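Local coordinates for hypothetical protein (Pseudomonas aeruginosa, PDB 2H1T), which is of unknown function but may take part in glycolipid binding or metabolism, at residues A[37-40]-A[41-44]; A[120-123]-A[124-127]; A[150-153]-A[154-157]. All blocks are in the same frame, centred on the assembly; numbering follows the deposited sequence.

Interaction 1: A[37-40]-A[41-44]; sequences APDE and RSGL
Asp-39 turns its carboxylate back over the backbone of Arg-41 and Ser-42, forming an Asx turn in the loop of the hairpin that joins strands 30-38 and 45-54 of the antiparallel sheet. With CG anti to the backbone N (chi1 -175°), the side chain folds inward and one oxygen does the gripping. OD1 takes the N of Arg-41 at 2.9 Å, met nearly along its C-O bond, while the N of Ser-42 reaches the same OD1 at 2.9 Å from above the carboxylate plane. The second bond is the straighter, at 173°. Two amides approaching from such different directions fix the rotation of the carboxylate, and its negative charge would suit the pair of N-H groups.

Within this turn the main chain closes on itself. The O of Asp-39 accepts from Gly-43 N at 2.9 Å, and the N of Asp-39 gives its hydrogen to Leu-44 O at 2.9 Å; Gly-43, with its positive phi, lets the chain swing back toward strand 45-54. Arg-41 lays CB beside OD1 of Asp-39, 3.4 Å away, but then bends outward, leaving its guanidinium apart from the carboxylate. Glu-40 also leads away, its OE2 hydrogen-bonded to Trp-106 NE1, and it packs on Trp-14 of the second subunit.

The serine supplies the other side-chain turn. Held between its own backbone N and carbonyl carbon (chi1 82°), the hydroxyl of Ser-42 comes alongside Asp-39, Ser-42 OG lying 3.3 Å from Asp-39 CB, and completes an ST turn by accepting from Leu-44 N at 3.1 Å.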
loop_
_atom_site.group_PDB
_atom_site.type_symbol
_atom_site.label_atom_id
_atom_site.label_comp_id
_atom_site.label_asym_id
_atom_site.label_seq_id
_atom_site.Cartn_x
_atom_site.Cartn_y
_atom_site.Cartn_z
ATOM N N ALA A 37 0.017 0.342 -4.879
ATOM C CA ALA A 37 -1.011 0.890 -5.749
ATOM C C ALA A 37 -2.392 0.411 -5.308
ATOM O O ALA A 37 -2.515 -0.562 -4.563
ATOM C CB ALA A 37 -0.760 0.497 -7.219
ATOM N N PRO A 38 -3.429 1.154 -5.708
ATOM C CA PRO A 38 -4.796 0.761 -5.427
ATOM C C PRO A 38 -5.319 -0.186 -6.491
ATOM O O PRO A 38 -5.009 -0.003 -7.674
ATOM C CB PRO A 38 -5.542 2.086 -5.499
ATOM C CG PRO A 38 -4.779 2.881 -6.528
ATOM C CD PRO A 38 -3.360 2.466 -6.381
ATOM N N ASP A 39 -6.066 -1.205 -6.044
ATOM C CA ASP A 39 -6.907 -2.024 -6.902
ATOM C C ASP A 39 -8.016 -1.146 -7.436
ATOM O O ASP A 39 -8.837 -0.624 -6.664
ATOM C CB ASP A 39 -7.488 -3.202 -6.092
ATOM C CG ASP A 39 -8.296 -4.199 -6.957
ATOM O OD1 ASP A 39 -9.266 -3.814 -7.622
ATOM O OD2 ASP A 39 -7.972 -5.387 -6.913
ATOM N N GLU A 40 -8.061 -1.026 -8.759
ATOM C CA GLU A 40 -8.921 -0.077 -9.426
ATOM C C GLU A 40 -10.398 -0.521 -9.457
ATOM O O GLU A 40 -11.266 0.259 -9.844
ATOM C CB GLU A 40 -8.385 0.199 -10.845
ATOM C CG GLU A 40 -6.944 0.794 -10.870
ATOM C CD GLU A 40 -6.162 0.482 -12.165
ATOM O OE1 GLU A 40 -6.623 0.947 -13.231
ATOM O OE2 GLU A 40 -5.084 -0.207 -12.100
ATOM N N ARG A 41 -10.692 -1.739 -9.008
ATOM C CA ARG A 41 -12.067 -2.227 -8.927
ATOM C C ARG A 41 -12.569 -2.215 -7.495
ATOM O O ARG A 41 -13.662 -1.721 -7.226
ATOM C CB ARG A 41 -12.152 -3.643 -9.480
ATOM C CG ARG A 41 -11.839 -3.688 -10.966
ATOM C CD ARG A 41 -12.493 -4.862 -11.724
ATOM N NE ARG A 41 -13.741 -5.323 -11.100
ATOM C CZ ARG A 41 -14.899 -4.651 -11.062
ATOM N NH1 ARG A 41 -15.032 -3.436 -11.611
ATOM N NH2 ARG A 41 -15.946 -5.206 -10.442
ATOM N N SER A 42 -11.776 -2.759 -6.579
ATOM C CA SER A 42 -12.151 -2.855 -5.160
ATOM C C SER A 42 -11.899 -1.597 -4.333
ATOM O O SER A 42 -12.504 -1.417 -3.262
ATOM C CB SER A 42 -11.409 -4.023 -4.512
ATOM O OG SER A 42 -10.087 -3.686 -4.139
ATOM N N GLY A 43 -10.985 -0.747 -4.789
ATOM C CA GLY A 43 -10.558 0.429 -4.015
ATOM C C GLY A 43 -9.608 0.153 -2.857
ATOM O O GLY A 43 -9.330 1.033 -2.065
ATOM N N LEU A 44 -9.118 -1.073 -2.730
ATOM C CA LEU A 44 -8.258 -1.426 -1.622
ATOM C C LEU A 44 -6.816 -1.609 -2.121
ATOM O O LEU A 44 -6.579 -1.967 -3.282
ATOM C CB LEU A 44 -8.750 -2.700 -0.928
ATOM C CG LEU A 44 -10.200 -2.622 -0.394
ATOM C CD1 LEU A 44 -10.636 -3.969 0.154
ATOM C CD2 LEU A 44 -10.315 -1.545 0.680
#

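Interaction 2: A[120-123]-A[124-127]; sequences GLAD and GQRA
Gln-125 and Leu-121 press together on the close-packed side of this contact. The leucine methyl CD2 lies against the glutamine amide, 3.5 Å from its CD, and the same methyl goes on to meet Ala-127 CB at 4.1 Å. Leu-121 is buried; beyond the two segments it also leans on Arg-150 of the neighbouring strand. Because CG of Gln-125 stands anti to the backbone N (chi1 -163°) and the chain continues extended, the amide doubles back across the turn and brings OE1 to the N of Ala-122 at 2.8 Å, in a nearly straight bond of 172°.

The frame beneath is a type II beta turn from Ala-122 to Gln-125, leading from helix 113-119 into strand 126-135. It is closed by Gln-125 N to Ala-122 O at 2.9 Å. Gly-124 holds its third position, where a CB would collide with the preceding carbonyl oxygen.

The other side is wet and more loosely built. A water donates to OE1 of Gln-125 at 2.8 Å and to Gly-120 O at 2.8 Å, so that OE1 serves both a backbone amide and solvent. At the exposed corner the side chain of Asp-123 sets out away from 124-127, and its OD1 forms a salt bridge with Arg-150 NE.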
loop_
_atom_site.group_PDB
_atom_site.type_symbol
_atom_site.label_atom_id
_atom_site.label_comp_id
_atom_site.label_asym_id
_atom_site.label_seq_id
_atom_site.Cartn_x
_atom_site.Cartn_y
_atom_site.Cartn_z
ATOM N N GLY A 120 17.279 -1.247 -30.078
ATOM C CA GLY A 120 18.329 -0.366 -30.554
ATOM C C GLY A 120 17.892 0.413 -31.796
ATOM O O GLY A 120 18.605 0.482 -32.787
ATOM N N LEU A 121 16.693 0.996 -31.741
ATOM C CA LEU A 121 16.135 1.635 -32.922
ATOM C C LEU A 121 16.896 2.904 -33.304
ATOM O O LEU A 121 17.487 3.562 -32.450
ATOM C CB LEU A 121 14.675 1.986 -32.641
ATOM C CG LEU A 121 13.662 0.861 -32.425
ATOM C CD1 LEU A 121 12.284 1.445 -32.053
ATOM C CD2 LEU A 121 13.521 -0.082 -33.634
ATOM N N ALA A 122 16.871 3.253 -34.590
ATOM C CA ALA A 122 17.372 4.556 -35.043
ATOM C C ALA A 122 16.206 5.492 -35.153
ATOM O O ALA A 122 15.071 5.049 -35.176
ATOM C CB ALA A 122 18.029 4.438 -36.363
ATOM N N ASP A 123 16.484 6.794 -35.218
ATOM C CA ASP A 123 15.461 7.795 -35.447
ATOM C C ASP A 123 14.553 7.418 -36.603
ATOM O O ASP A 123 15.004 7.136 -37.742
ATOM C CB ASP A 123 16.079 9.151 -35.802
ATOM C CG ASP A 123 16.706 9.878 -34.616
ATOM O OD1 ASP A 123 16.579 9.442 -33.467
ATOM O OD2 ASP A 123 17.351 10.922 -34.861
ATOM N N GLY A 124 13.269 7.459 -36.313
ATOM C CA GLY A 124 12.264 7.313 -37.305
ATOM C C GLY A 124 11.865 5.876 -37.427
ATOM O O GLY A 124 10.863 5.591 -38.068
ATOM N N GLN A 125 12.612 4.981 -36.789
ATOM C CA GLN A 125 12.388 3.548 -36.969
ATOM C C GLN A 125 11.286 3.033 -36.097
ATOM O O GLN A 125 11.297 3.269 -34.905
ATOM C CB GLN A 125 13.656 2.777 -36.638
ATOM C CG GLN A 125 13.705 1.373 -37.155
ATOM C CD GLN A 125 15.006 0.665 -36.761
ATOM O OE1 GLN A 125 15.991 1.298 -36.344
ATOM N NE2 GLN A 125 14.987 -0.663 -36.837
ATOM N N ARG A 126 10.394 2.247 -36.698
ATOM C CA ARG A 126 9.268 1.645 -36.016
ATOM C C ARG A 126 9.487 0.140 -35.874
ATOM O O ARG A 126 10.012 -0.528 -36.785
ATOM C CB ARG A 126 7.991 1.935 -36.821
ATOM C CG ARG A 126 6.769 1.155 -36.397
ATOM C CD ARG A 126 5.653 1.280 -37.423
ATOM N NE ARG A 126 4.422 0.618 -36.954
ATOM C CZ ARG A 126 3.467 1.199 -36.230
ATOM N NH1 ARG A 126 3.574 2.470 -35.889
ATOM N NH2 ARG A 126 2.398 0.494 -35.843
ATOM N N ALA A 127 9.091 -0.402 -34.729
ATOM C CA ALA A 127 9.014 -1.855 -34.538
ATOM C C ALA A 127 7.682 -2.263 -33.924
ATOM O O ALA A 127 7.168 -1.605 -33.009
ATOM C CB ALA A 127 10.139 -2.341 -33.664
HETATM O O HOH W 1 18.603 0.540 -35.573
#

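Interaction 3: A[150-153]-A[154-157]; sequences RLDA and SHYL
Strands 142-152 and 155-160 run antiparallel through a tight hairpin, the axes of their short pieces here approaching to 4.7 Å with chain directions 150° apart, with a type I turn from Asp-152 to His-155 and a classic bulge in which Leu-151 and Asp-152 both face His-155. The carbonyl O of His-155 serves both bulged residues, accepting from Leu-151 N at 2.9 Å and from Asp-152 N at a longer 3.3 Å.

On one face, Arg-150 and Tyr-156 form a non-hydrogen-bonded pair. The extended arginine chain passes obliquely across the tyrosine: its CA makes an off-centre CH-pi contact, 4.2 Å from the ring centroid, and CD comes within 3.5 Å of OH, while NE carries on to Asp-123. A water bridges Tyr-156 OH to Ala-153 O, lying in the plane of the ring at its edge. Leu-151, turned toward the returning strand, sets CD2 against Leu-157 CB.

The opposite face carries Asp-152 and His-155, which lie side by side and point the same way. With CG of Asp-152 between its backbone N and carbonyl carbon (chi1 65°), OD1 lies in the imidazole plane of His-155, whose ND1 meets it at 2.8 Å from the syn side of the carboxylate, a little out of the carboxylate plane; Ser-154 N adds a weak bond to the same oxygen. This pairing implies that ND1 carries a proton, and the carboxylate would probably favour a protonated, positively charged imidazole.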
loop_
_atom_site.group_PDB
_atom_site.type_symbol
_atom_site.label_atom_id
_atom_site.label_comp_id
_atom_site.label_asym_id
_atom_site.label_seq_id
_atom_site.Cartn_x
_atom_site.Cartn_y
_atom_site.Cartn_z
ATOM N N ARG A 150 11.087 5.209 -32.507
ATOM C CA ARG A 150 12.029 6.189 -32.015
ATOM C C ARG A 150 11.868 7.529 -32.745
ATOM O O ARG A 150 12.010 7.621 -33.970
ATOM C CB ARG A 150 13.470 5.678 -32.096
ATOM C CG ARG A 150 14.496 6.738 -31.761
ATOM C CD ARG A 150 15.879 6.161 -31.592
ATOM N NE ARG A 150 16.875 7.185 -31.808
ATOM C CZ ARG A 150 18.138 7.139 -31.390
ATOM N NH1 ARG A 150 18.580 6.116 -30.688
ATOM N NH2 ARG A 150 18.939 8.182 -31.624
ATOM N N LEU A 151 11.597 8.580 -31.988
ATOM C CA LEU A 151 11.357 9.914 -32.558
ATOM C C LEU A 151 12.671 10.674 -32.536
ATOM O O LEU A 151 13.047 11.337 -33.514
ATOM C CB LEU A 151 10.271 10.678 -31.796
ATOM C CG LEU A 151 8.903 9.973 -31.679
ATOM C CD1 LEU A 151 7.951 10.828 -30.830
ATOM C CD2 LEU A 151 8.336 9.673 -33.075
ATOM N N ASP A 152 13.347 10.605 -31.391
ATOM C CA ASP A 152 14.732 11.070 -31.249
ATOM C C ASP A 152 15.374 10.272 -30.120
ATOM O O ASP A 152 14.747 9.324 -29.613
ATOM C CB ASP A 152 14.816 12.620 -31.078
ATOM C CG ASP A 152 14.187 13.145 -29.801
ATOM O OD1 ASP A 152 13.993 12.392 -28.832
ATOM O OD2 ASP A 152 13.939 14.377 -29.738
ATOM N N ALA A 153 16.608 10.607 -29.730
ATOM C CA ALA A 153 17.291 9.787 -28.690
ATOM C C ALA A 153 16.511 9.690 -27.413
ATOM O O ALA A 153 16.574 8.678 -26.744
ATOM C CB ALA A 153 18.667 10.323 -28.364
ATOM N N SER A 154 15.780 10.739 -27.062
ATOM C CA SER A 154 15.104 10.755 -25.756
ATOM C C SER A 154 13.561 10.598 -25.811
ATOM O O SER A 154 12.886 10.610 -24.776
ATOM C CB SER A 154 15.539 12.007 -24.996
ATOM O OG SER A 154 14.909 13.158 -25.518
ATOM N N HIS A 155 13.003 10.414 -27.004
ATOM C CA HIS A 155 11.561 10.287 -27.145
ATOM C C HIS A 155 11.203 9.091 -28.003
ATOM O O HIS A 155 11.720 8.942 -29.121
ATOM C CB HIS A 155 10.951 11.520 -27.790
ATOM C CG HIS A 155 11.062 12.771 -26.991
ATOM N ND1 HIS A 155 12.167 13.585 -27.053
ATOM C CD2 HIS A 155 10.193 13.367 -26.131
ATOM C CE1 HIS A 155 11.981 14.629 -26.270
ATOM N NE2 HIS A 155 10.790 14.526 -25.704
ATOM N N TYR A 156 10.263 8.290 -27.483
ATOM C CA TYR A 156 9.680 7.150 -28.151
ATOM C C TYR A 156 8.151 7.242 -28.204
ATOM O O TYR A 156 7.509 7.557 -27.188
ATOM C CB TYR A 156 10.049 5.863 -27.385
ATOM C CG TYR A 156 11.444 5.426 -27.685
ATOM C CD1 TYR A 156 12.531 6.050 -27.068
ATOM C CD2 TYR A 156 11.708 4.429 -28.638
ATOM C CE1 TYR A 156 13.841 5.677 -27.391
ATOM C CE2 TYR A 156 13.033 4.036 -28.919
ATOM C CZ TYR A 156 14.076 4.676 -28.318
ATOM O OH TYR A 156 15.382 4.326 -28.616
ATOM N N LEU A 157 7.595 6.974 -29.388
ATOM C CA LEU A 157 6.151 6.801 -29.539
ATOM C C LEU A 157 5.733 5.370 -29.252
ATOM O O LEU A 157 6.157 4.422 -29.936
ATOM C CB LEU A 157 5.690 7.230 -30.916
ATOM C CG LEU A 157 4.191 7.130 -31.217
ATOM C CD1 LEU A 157 3.405 8.170 -30.403
ATOM C CD2 LEU A 157 3.977 7.270 -32.687
HETATM O O HOH W 2 17.327 6.235 -27.207
#

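Interactions 2 and 3 lie at the same end of the seven-stranded mixed sheet, their centres about 8 Å apart, and meet at strand 142-152, where Arg-150 of interaction 3 reaches the turn of interaction 2 with both its charged end and its backbone. Interaction 1 belongs to the six-stranded antiparallel sheet, its centre about 36 Å from that of interaction 2 and about 33 Å from that of interaction 3. It is partly buried and lies against the second subunit, which reaches neither of the others; both of those are surface contacts. In each a polar side chain accepts from the backbone: a carboxylate and a serine hydroxyl at 37-44, a leucine-backed glutamine amide at 120-127, and, weakly, a carboxylate mainly paired with histidine at 150-157.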